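Long-range contacts in dipeptide Epimerase (Enterococcus faecalis V583, PDB 3JW7), which belongs to the mandelate racemase/muconate lactonizing enzyme family of the enolase superfamily and holds a magnesium ion and the ligands tyrosine and isoleucine in its barrel domain: residues K185-A190 with I211-Q216; T236-E241 with V258-I263; E295-G300 with T327-G332. One frame throughout, in Å; residues are numbered along the deposited sequence.

How the contacts relate
The three contacts follow one another along the chain, each closing before the next opens, and all lie in the enolase C-terminal domain-like region. Contacts 1 and 2 are neighbours in the barrel sheet, with centres about 10 Å apart. Strand 211-215 of contact 1 runs beside strand 236-239 of contact 2, and M238 bonds through its backbone to V214 and Q216. Both contacts supply ligands to the same magnesium ion. Contact 3 lies across the chain's centre, its own centre about 27 Å from that of contact 1 and about 26 Å from that of contact 2. Bound tyrosine spans the gap: its carboxylate meets the magnesium and its hydroxyl reaches E295.

Contact 1 (K185-A190 with I211-Q216); sequences KLRLDA and IELVEQ. With MG (magnesium ion), chain L; TYR (tyrosine), chain J.
E212 OE1 is gripped by two nitrogens of R187. The NE bond is the shorter, at 2.6 Å from R187 NE to E212 OE1, and meets the oxygen on its syn side, out of the carboxylate plane. R187 NH2 reaches both OE1 and OE2, and its bond to E212 OE2 is the straighter, at 165°. The two flat groups are nearly coplanar, 17° apart, and the side chains run alongside each other. K185 NZ adds a long salt bridge to OE2, which also meets R316, while R187 NH1 pairs with D132.

Strands 185-189 and 211-215, which carry these side chains, run parallel. L188 N bonds to L213 O at 2.9 Å, and E215 N to L188 O at 2.7 Å. On the other face, L188 CG rests on I211 CG2 at 3.7 Å, the side chains crossing at about a right angle.

At the C-terminal end, D189 OD2 and E215 OE2 each bind the magnesium ion at 2.3 Å. K161 bonds to D189, and K159 to E215. D189 OD2 and E215 OE2 are 3.4 Å apart without a hydrogen bond. The shared magnesium ion probably makes this closeness of two carboxylates tolerable.

Contact 2 (T236-E241 with V258-I263); sequences TIMADE and VDVINI. With MG (magnesium ion), chain L; TYR (tyrosine), chain J.
M238 CE presses on V260 CG1 at 3.3 Å, tighter than usual for two carbons. The M238 chain starts extended, with CG anti to the backbone N (chi1 -177°), then bends at chi3 (-71°), and this turns the methyl against the valine. The sulfur lies by N262, with M238 SD 3.7 Å from N262 CB. On the opposite face A239 CB packs against both methyls of V258, with V258 CG1 at 3.6 Å. Helix 223-232 continues this packing through L226, which touches V258.

Backbone bonds join the two strands in parallel. A239 N donates to V260 O, and N262 N meets A239 O almost head-on, at 2.8 Å.

The N-terminal end is less enclosed. T236 and D259 are partly exposed there, and T236 CG2 lies against V260 CG2. D259 crosses over to the neighbouring backbone: its OD2 takes I237 N at 2.9 Å through the anti lone pair, in a nearly straight bond. In return I237 O accepts two bonds, from D259 N and V260 N. D259, just before strand 260-263, thus meets I237 through both its carboxylate and its backbone N.

The C-terminal end is buried and polar. D240 and N262 lie side by side, their carboxylate and amide planes stacked only 6° apart. D240 OD2 binds the magnesium ion at 2.3 Å, while D240 OD1 pairs with K267 and K264. N262 ND2 bonds to E215, itself a metal ligand, so N262 is a second-shell residue. E241 OE1 accepts from the water on the metal. Strands 236-239 and 260-263, linked by helix 246-255, form a right-handed beta-alpha-beta unit of the enolase-type barrel, with its metal site at the C-terminal strand ends.

Contact 3 (E295-G300 with T327-G332); sequences EETTIG and TAPVTG. With TYR (tyrosine), chain J.
T298 and P329 cross at a slant, and T298 OG1 comes to 3.6 Å from P329 CD. T297 approaches the same ring at a neighbouring atom, its OG1 lying 3.4 Å from P329 CG. The two threonines therefore meet adjacent carbons of one proline. Both approaches are van der Waals contacts, and no hydrogen bond crosses between residues 295-300 and 327-332. The T297 hydroxyl has its polar partner in E47 of strand 43-48.

T298 turns its two branches to different neighbours. Its OG1 lies anti to the carbonyl carbon (chi1 -46°) and faces P329 and the methyl of A328. Its CG2 faces V330 and G332 instead. T298 CG2 is 3.7 Å from V330 CG1, with the two side chains again slanted across each other, and 3.3 Å from G332 O.

V330 CG1 sits between the backbone N and the carbonyl carbon of its own residue (chi1 72°). From there it also reaches I299, at 4.2 Å from I299 CG1. V330 CG1 thus touches both T298 and I299, the first two residues of the helix.

The antiparallel sheet of the N-terminal domain packs on the same group. I13 touches T297 and P329, I33 touches I299 and P329, and Y45 touches I299 and V330. E47 also accepts a bond from the backbone N of G300.

On the ligand side, away from the 327-332 loop, E295 OE1 accepts a hydrogen bond from bound tyrosine OH at 2.7 Å. Residues 295-300 thus connect the ligand pocket with the start of helix 298-310, where T297 occupies the N-cap position, though its side chain makes no capping bond. The arrangement belongs to the interface between barrel and N-terminal domain that borders the pocket in the enolase superfamily.

Contact 1 (K185-A190 with I211-Q216)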
loop_
_atom_site.group_PDB
_atom_site.type_symbol
_atom_site.label_atom_id
_atom_site.label_comp_id
_atom_site.label_asym_id
_atom_site.label_seq_id
_atom_site.Cartn_x
_atom_site.Cartn_y
_atom_site.Cartn_z
ATOM N N LYS A 185 -2.774 -10.631 16.539
ATOM C CA LYS A 185 -1.887 -11.081 15.475
ATOM C C LYS A 185 -0.782 -10.058 15.292
ATOM O O LYS A 185 -1.041 -8.854 15.273
ATOM C CB LYS A 185 -2.645 -11.244 14.154
ATOM C CG LYS A 185 -3.693 -12.337 14.164
ATOM C CD LYS A 185 -4.155 -12.689 12.750
ATOM C CE LYS A 185 -4.817 -11.513 12.048
ATOM N NZ LYS A 185 -5.364 -11.894 10.709
ATOM N N LEU A 186 0.449 -10.541 15.163
ATOM C CA LEU A 186 1.591 -9.661 14.977
ATOM C C LEU A 186 2.367 -10.022 13.715
ATOM O O LEU A 186 2.829 -11.151 13.559
ATOM C CB LEU A 186 2.537 -9.738 16.182
ATOM C CG LEU A 186 1.975 -9.408 17.571
ATOM C CD1 LEU A 186 3.066 -9.621 18.618
ATOM C CD2 LEU A 186 1.465 -7.976 17.607
ATOM N N ARG A 187 2.482 -9.064 12.805
ATOM C CA ARG A 187 3.247 -9.275 11.588
ATOM C C ARG A 187 4.421 -8.308 11.708
ATOM O O ARG A 187 4.271 -7.210 12.250
ATOM C CB ARG A 187 2.393 -8.997 10.340
ATOM C CG ARG A 187 1.690 -7.653 10.305
ATOM C CD ARG A 187 0.743 -7.541 9.100
ATOM N NE ARG A 187 -0.251 -8.615 9.056
ATOM C CZ ARG A 187 -1.499 -8.470 8.616
ATOM N NH1 ARG A 187 -1.929 -7.294 8.180
ATOM N NH2 ARG A 187 -2.326 -9.505 8.607
ATOM N N LEU A 188 5.592 -8.734 11.247
ATOM C CA LEU A 188 6.803 -7.916 11.337
ATOM C C LEU A 188 7.222 -7.393 9.979
ATOM O O LEU A 188 6.942 -8.013 8.962
ATOM C CB LEU A 188 7.965 -8.738 11.898
ATOM C CG LEU A 188 7.722 -9.592 13.145
ATOM C CD1 LEU A 188 9.039 -10.244 13.547
ATOM C CD2 LEU A 188 7.179 -8.733 14.287
ATOM N N ASP A 189 7.916 -6.261 9.975
ATOM C CA ASP A 189 8.399 -5.667 8.735
ATOM C C ASP A 189 9.770 -5.070 9.019
ATOM O O ASP A 189 9.885 -4.090 9.750
ATOM C CB ASP A 189 7.444 -4.574 8.259
ATOM C CG ASP A 189 7.780 -4.073 6.865
ATOM O OD1 ASP A 189 8.924 -4.292 6.408
ATOM O OD2 ASP A 189 6.899 -3.448 6.236
ATOM N N ALA A 190 10.803 -5.663 8.427
ATOM C CA ALA A 190 12.178 -5.223 8.627
ATOM C C ALA A 190 12.658 -4.215 7.593
ATOM O O ALA A 190 13.753 -3.675 7.717
ATOM C CB ALA A 190 13.106 -6.433 8.629
ATOM N N ILE A 211 4.612 -15.351 15.459
ATOM C CA ILE A 211 4.684 -14.300 14.445
ATOM C C ILE A 211 3.852 -14.708 13.232
ATOM O O ILE A 211 4.037 -15.795 12.692
ATOM C CB ILE A 211 6.144 -14.077 13.996
ATOM C CG1 ILE A 211 7.012 -13.761 15.214
ATOM C CG2 ILE A 211 6.216 -12.943 12.973
ATOM C CD1 ILE A 211 6.595 -12.504 15.945
ATOM N N GLU A 212 2.942 -13.843 12.794
ATOM C CA GLU A 212 2.108 -14.178 11.643
ATOM C C GLU A 212 2.919 -14.268 10.352
ATOM O O GLU A 212 2.794 -15.227 9.585
ATOM C CB GLU A 212 0.991 -13.151 11.461
ATOM C CG GLU A 212 0.205 -13.364 10.173
ATOM C CD GLU A 212 -0.651 -12.175 9.798
ATOM O OE1 GLU A 212 -0.213 -11.031 10.029
ATOM O OE2 GLU A 212 -1.751 -12.389 9.252
ATOM N N LEU A 213 3.752 -13.264 10.114
ATOM C CA LEU A 213 4.568 -13.234 8.914
ATOM C C LEU A 213 5.637 -12.176 9.089
ATOM O O LEU A 213 5.580 -11.378 10.026
ATOM C CB LEU A 213 3.696 -12.896 7.692
ATOM C CG LEU A 213 2.992 -11.527 7.646
ATOM C CD1 LEU A 213 3.970 -10.429 7.220
ATOM C CD2 LEU A 213 1.834 -11.594 6.654
ATOM N N VAL A 214 6.617 -12.193 8.194
ATOM C CA VAL A 214 7.685 -11.213 8.202
ATOM C C VAL A 214 7.795 -10.633 6.800
ATOM O O VAL A 214 7.920 -11.368 5.817
ATOM C CB VAL A 214 9.043 -11.832 8.588
ATOM C CG1 VAL A 214 10.116 -10.752 8.584
ATOM C CG2 VAL A 214 8.944 -12.486 9.974
ATOM N N GLU A 215 7.745 -9.308 6.727
ATOM C CA GLU A 215 7.835 -8.582 5.468
ATOM C C GLU A 215 9.264 -8.167 5.128
ATOM O O GLU A 215 10.003 -7.701 6.000
ATOM C CB GLU A 215 6.994 -7.311 5.549
ATOM C CG GLU A 215 5.726 -7.321 4.745
ATOM C CD GLU A 215 4.994 -5.995 4.826
ATOM O OE1 GLU A 215 4.287 -5.762 5.824
ATOM O OE2 GLU A 215 5.139 -5.181 3.892
ATOM N N GLN A 216 9.621 -8.339 3.854
ATOM C CA GLN A 216 10.914 -7.957 3.288
ATOM C C GLN A 216 12.071 -7.882 4.287
ATOM O O GLN A 216 12.569 -6.800 4.592
ATOM C CB GLN A 216 10.764 -6.598 2.598
ATOM C CG GLN A 216 11.879 -6.231 1.634
ATOM C CD GLN A 216 11.868 -7.090 0.385
ATOM O OE1 GLN A 216 10.811 -7.357 -0.194
ATOM N NE2 GLN A 216 13.044 -7.519 -0.044
HETATM MG MG MG L . 6.557 -3.335 3.946
HETATM N N TYR J . 4.307 1.426 4.316
HETATM C CA TYR J . 5.584 0.937 3.810
HETATM C C TYR J . 5.734 -0.575 3.976
HETATM O O TYR J . 4.711 -1.284 3.842
HETATM C CB TYR J . 6.737 1.663 4.513
HETATM C CG TYR J . 6.787 3.164 4.276
HETATM C CD1 TYR J . 7.072 4.039 5.321
HETATM C CD2 TYR J . 6.599 3.707 3.002
HETATM C CE1 TYR J . 7.172 5.415 5.115
HETATM C CE2 TYR J . 6.702 5.094 2.781
HETATM C CZ TYR J . 6.991 5.936 3.849
HETATM O OH TYR J . 7.122 7.296 3.662
HETATM O OXT TYR J . 6.873 -1.030 4.215
HETATM O O HOH W 1 4.251 -6.919 8.238
HETATM O O HOH W 2 8.787 -4.269 3.727
#

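Contact 2 (T236-E241 with V258-I263)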
loop_
_atom_site.group_PDB
_atom_site.type_symbol
_atom_site.label_atom_id
_atom_site.label_comp_id
_atom_site.label_asym_id
_atom_site.label_seq_id
_atom_site.Cartn_x
_atom_site.Cartn_y
_atom_site.Cartn_z
ATOM N N THR A 236 5.741 -17.374 7.544
ATOM C CA THR A 236 5.381 -16.813 6.246
ATOM C C THR A 236 6.248 -15.594 5.928
ATOM O O THR A 236 6.389 -14.703 6.756
ATOM C CB THR A 236 3.904 -16.404 6.249
ATOM O OG1 THR A 236 3.099 -17.571 6.470
ATOM C CG2 THR A 236 3.518 -15.757 4.930
ATOM N N ILE A 237 6.837 -15.578 4.734
ATOM C CA ILE A 237 7.683 -14.466 4.294
ATOM C C ILE A 237 6.965 -13.694 3.182
ATOM O O ILE A 237 6.477 -14.287 2.218
ATOM C CB ILE A 237 9.054 -14.975 3.769
ATOM C CG1 ILE A 237 9.792 -15.723 4.885
ATOM C CG2 ILE A 237 9.910 -13.805 3.287
ATOM C CD1 ILE A 237 9.940 -14.917 6.172
ATOM N N MET A 238 6.898 -12.374 3.328
ATOM C CA MET A 238 6.228 -11.521 2.350
ATOM C C MET A 238 7.202 -10.603 1.634
ATOM O O MET A 238 8.103 -10.028 2.251
ATOM C CB MET A 238 5.161 -10.658 3.036
ATOM C CG MET A 238 4.351 -9.778 2.076
ATOM S SD MET A 238 3.198 -8.691 2.923
ATOM C CE MET A 238 1.983 -9.859 3.504
ATOM N N ALA A 239 7.031 -10.477 0.325
ATOM C CA ALA A 239 7.886 -9.587 -0.439
ATOM C C ALA A 239 7.174 -8.249 -0.522
ATOM O O ALA A 239 5.953 -8.204 -0.656
ATOM C CB ALA A 239 8.115 -10.136 -1.844
ATOM N N ASP A 240 7.935 -7.166 -0.417
ATOM C CA ASP A 240 7.367 -5.838 -0.555
ATOM C C ASP A 240 8.219 -5.070 -1.551
ATOM O O ASP A 240 7.903 -5.041 -2.737
ATOM C CB ASP A 240 7.319 -5.091 0.780
ATOM C CG ASP A 240 6.734 -3.696 0.640
ATOM O OD1 ASP A 240 6.276 -3.343 -0.473
ATOM O OD2 ASP A 240 6.727 -2.948 1.641
ATOM N N GLU A 241 9.313 -4.473 -1.085
ATOM C CA GLU A 241 10.170 -3.701 -1.979
ATOM C C GLU A 241 10.738 -4.524 -3.134
ATOM O O GLU A 241 11.131 -3.961 -4.155
ATOM C CB GLU A 241 11.309 -3.033 -1.196
ATOM C CG GLU A 241 10.833 -1.973 -0.222
ATOM C CD GLU A 241 10.741 -2.481 1.202
ATOM O OE1 GLU A 241 10.179 -3.579 1.410
ATOM O OE2 GLU A 241 11.229 -1.776 2.108
ATOM N N VAL A 258 9.043 -15.991 -2.324
ATOM C CA VAL A 258 8.304 -15.693 -1.103
ATOM C C VAL A 258 6.971 -16.432 -1.021
ATOM O O VAL A 258 6.572 -17.125 -1.962
ATOM C CB VAL A 258 8.024 -14.178 -0.999
ATOM C CG1 VAL A 258 9.343 -13.400 -0.863
ATOM C CG2 VAL A 258 7.272 -13.714 -2.245
ATOM N N ASP A 259 6.284 -16.261 0.108
ATOM C CA ASP A 259 4.990 -16.904 0.356
ATOM C C ASP A 259 3.794 -15.989 0.080
ATOM O O ASP A 259 2.720 -16.459 -0.301
ATOM C CB ASP A 259 4.900 -17.368 1.813
ATOM C CG ASP A 259 6.005 -18.324 2.197
ATOM O OD1 ASP A 259 6.145 -19.372 1.537
ATOM O OD2 ASP A 259 6.729 -18.027 3.167
ATOM N N VAL A 260 3.981 -14.690 0.299
ATOM C CA VAL A 260 2.928 -13.698 0.109
ATOM C C VAL A 260 3.552 -12.441 -0.486
ATOM O O VAL A 260 4.755 -12.215 -0.357
ATOM C CB VAL A 260 2.254 -13.341 1.467
ATOM C CG1 VAL A 260 1.261 -12.202 1.288
ATOM C CG2 VAL A 260 1.529 -14.566 2.027
ATOM N N ILE A 261 2.738 -11.621 -1.136
ATOM C CA ILE A 261 3.243 -10.401 -1.742
ATOM C C ILE A 261 2.431 -9.166 -1.363
ATOM O O ILE A 261 1.204 -9.186 -1.378
ATOM C CB ILE A 261 3.289 -10.528 -3.286
ATOM C CG1 ILE A 261 4.433 -11.464 -3.691
ATOM C CG2 ILE A 261 3.475 -9.142 -3.927
ATOM C CD1 ILE A 261 4.494 -11.774 -5.187
ATOM N N ASN A 262 3.141 -8.096 -1.023
ATOM C CA ASN A 262 2.533 -6.823 -0.653
ATOM C C ASN A 262 2.313 -6.001 -1.928
ATOM O O ASN A 262 3.267 -5.706 -2.644
ATOM C CB ASN A 262 3.477 -6.066 0.294
ATOM C CG ASN A 262 2.921 -4.718 0.745
ATOM O OD1 ASN A 262 2.400 -3.942 -0.054
ATOM N ND2 ASN A 262 3.056 -4.429 2.033
ATOM N N ILE A 263 1.061 -5.656 -2.216
ATOM C CA ILE A 263 0.725 -4.848 -3.390
ATOM C C ILE A 263 0.463 -3.400 -2.990
ATOM O O ILE A 263 -0.302 -3.139 -2.064
ATOM C CB ILE A 263 -0.564 -5.345 -4.086
ATOM C CG1 ILE A 263 -0.362 -6.756 -4.626
ATOM C CG2 ILE A 263 -0.956 -4.376 -5.204
ATOM C CD1 ILE A 263 -1.611 -7.340 -5.262
HETATM MG MG MG L . 6.557 -3.335 3.946
HETATM N N TYR J . 4.307 1.426 4.316
HETATM C CA TYR J . 5.584 0.937 3.810
HETATM C C TYR J . 5.734 -0.575 3.976
HETATM O O TYR J . 4.711 -1.284 3.842
HETATM C CB TYR J . 6.737 1.663 4.513
HETATM C CG TYR J . 6.787 3.164 4.276
HETATM C CD1 TYR J . 7.072 4.039 5.321
HETATM C CD2 TYR J . 6.599 3.707 3.002
HETATM C CE1 TYR J . 7.172 5.415 5.115
HETATM C CE2 TYR J . 6.702 5.094 2.781
HETATM C CZ TYR J . 6.991 5.936 3.849
HETATM O OH TYR J . 7.122 7.296 3.662
HETATM O OXT TYR J . 6.873 -1.030 4.215
HETATM O O HOH W 2 8.787 -4.269 3.727
#

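Contact 3 (E295-G300 with T327-G332)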
loop_
_atom_site.group_PDB
_atom_site.type_symbol
_atom_site.label_atom_id
_atom_site.label_comp_id
_atom_site.label_asym_id
_atom_site.label_seq_id
_atom_site.Cartn_x
_atom_site.Cartn_y
_atom_site.Cartn_z
ATOM N N GLU A 295 3.047 8.542 2.527
ATOM C CA GLU A 295 2.829 9.778 1.772
ATOM C C GLU A 295 1.437 9.930 1.168
ATOM O O GLU A 295 1.023 11.043 0.822
ATOM C CB GLU A 295 3.845 9.906 0.631
ATOM C CG GLU A 295 5.232 10.338 1.050
ATOM C CD GLU A 295 6.113 9.182 1.466
ATOM O OE1 GLU A 295 5.611 8.045 1.571
ATOM O OE2 GLU A 295 7.315 9.416 1.695
ATOM N N GLU A 296 0.711 8.830 1.016
ATOM C CA GLU A 296 -0.611 8.951 0.428
ATOM C C GLU A 296 -1.681 9.230 1.465
ATOM O O GLU A 296 -1.457 9.080 2.666
ATOM C CB GLU A 296 -0.957 7.726 -0.425
ATOM C CG GLU A 296 -0.850 6.378 0.233
ATOM C CD GLU A 296 -0.865 5.265 -0.809
ATOM O OE1 GLU A 296 -1.726 5.313 -1.713
ATOM O OE2 GLU A 296 -0.022 4.352 -0.732
ATOM N N THR A 297 -2.843 9.661 0.993
ATOM C CA THR A 297 -3.922 10.027 1.888
ATOM C C THR A 297 -5.262 9.426 1.498
ATOM O O THR A 297 -5.321 8.337 0.931
ATOM C CB THR A 297 -4.031 11.573 1.981
ATOM O OG1 THR A 297 -4.394 12.120 0.705
ATOM C CG2 THR A 297 -2.678 12.165 2.392
ATOM N N THR A 298 -6.336 10.143 1.807
ATOM C CA THR A 298 -7.691 9.674 1.529
ATOM C C THR A 298 -7.909 8.992 0.180
ATOM O O THR A 298 -8.435 7.886 0.112
ATOM C CB THR A 298 -8.696 10.836 1.646
ATOM O OG1 THR A 298 -8.427 11.570 2.844
ATOM C CG2 THR A 298 -10.124 10.298 1.708
ATOM N N ILE A 299 -7.516 9.651 -0.903
ATOM C CA ILE A 299 -7.732 9.083 -2.225
ATOM C C ILE A 299 -7.017 7.758 -2.457
ATOM O O ILE A 299 -7.645 6.768 -2.843
ATOM C CB ILE A 299 -7.331 10.096 -3.315
ATOM C CG1 ILE A 299 -8.222 11.335 -3.196
ATOM C CG2 ILE A 299 -7.500 9.485 -4.703
ATOM C CD1 ILE A 299 -7.731 12.536 -3.984
ATOM N N GLY A 300 -5.707 7.735 -2.222
ATOM C CA GLY A 300 -4.949 6.515 -2.431
ATOM C C GLY A 300 -5.451 5.361 -1.586
ATOM O O GLY A 300 -5.599 4.235 -2.068
ATOM N N THR A 327 -4.876 16.353 8.759
ATOM C CA THR A 327 -6.116 16.723 8.078
ATOM C C THR A 327 -6.382 15.894 6.820
ATOM O O THR A 327 -5.474 15.270 6.274
ATOM C CB THR A 327 -6.086 18.205 7.666
ATOM O OG1 THR A 327 -7.360 18.586 7.130
ATOM C CG2 THR A 327 -5.023 18.432 6.606
ATOM N N ALA A 328 -7.639 15.898 6.376
ATOM C CA ALA A 328 -8.058 15.182 5.176
ATOM C C ALA A 328 -8.121 16.189 4.025
ATOM O O ALA A 328 -8.765 17.231 4.137
ATOM C CB ALA A 328 -9.431 14.543 5.393
ATOM N N PRO A 329 -7.463 15.886 2.898
ATOM C CA PRO A 329 -7.452 16.787 1.742
ATOM C C PRO A 329 -8.737 16.816 0.923
ATOM O O PRO A 329 -8.937 17.712 0.097
ATOM C CB PRO A 329 -6.276 16.270 0.928
ATOM C CG PRO A 329 -6.384 14.786 1.137
ATOM C CD PRO A 329 -6.647 14.685 2.632
ATOM N N VAL A 330 -9.613 15.848 1.159
ATOM C CA VAL A 330 -10.847 15.762 0.401
ATOM C C VAL A 330 -11.994 15.267 1.286
ATOM O O VAL A 330 -11.779 14.898 2.437
ATOM C CB VAL A 330 -10.637 14.804 -0.781
ATOM C CG1 VAL A 330 -10.550 13.368 -0.279
ATOM C CG2 VAL A 330 -11.720 14.984 -1.791
ATOM N N THR A 331 -13.208 15.257 0.743
ATOM C CA THR A 331 -14.382 14.803 1.492
ATOM C C THR A 331 -14.785 13.385 1.093
ATOM O O THR A 331 -14.651 12.992 -0.071
ATOM C CB THR A 331 -15.568 15.767 1.269
ATOM O OG1 THR A 331 -15.221 17.064 1.779
ATOM C CG2 THR A 331 -16.824 15.268 1.979
ATOM N N GLY A 332 -15.261 12.615 2.068
ATOM C CA GLY A 332 -15.678 11.249 1.806
ATOM C C GLY A 332 -14.519 10.265 1.801
ATOM O O GLY A 332 -13.392 10.612 2.159
HETATM N N TYR J . 4.307 1.426 4.316
HETATM C CA TYR J . 5.584 0.937 3.810
HETATM C C TYR J . 5.734 -0.575 3.976
HETATM O O TYR J . 4.711 -1.284 3.842
HETATM C CB TYR J . 6.737 1.663 4.513
HETATM C CG TYR J . 6.787 3.164 4.276
HETATM C CD1 TYR J . 7.072 4.039 5.321
HETATM C CD2 TYR J . 6.599 3.707 3.002
HETATM C CE1 TYR J . 7.172 5.415 5.115
HETATM C CE2 TYR J . 6.702 5.094 2.781
HETATM C CZ TYR J . 6.991 5.936 3.849
HETATM O OH TYR J . 7.122 7.296 3.662
HETATM O OXT TYR J . 6.873 -1.030 4.215
#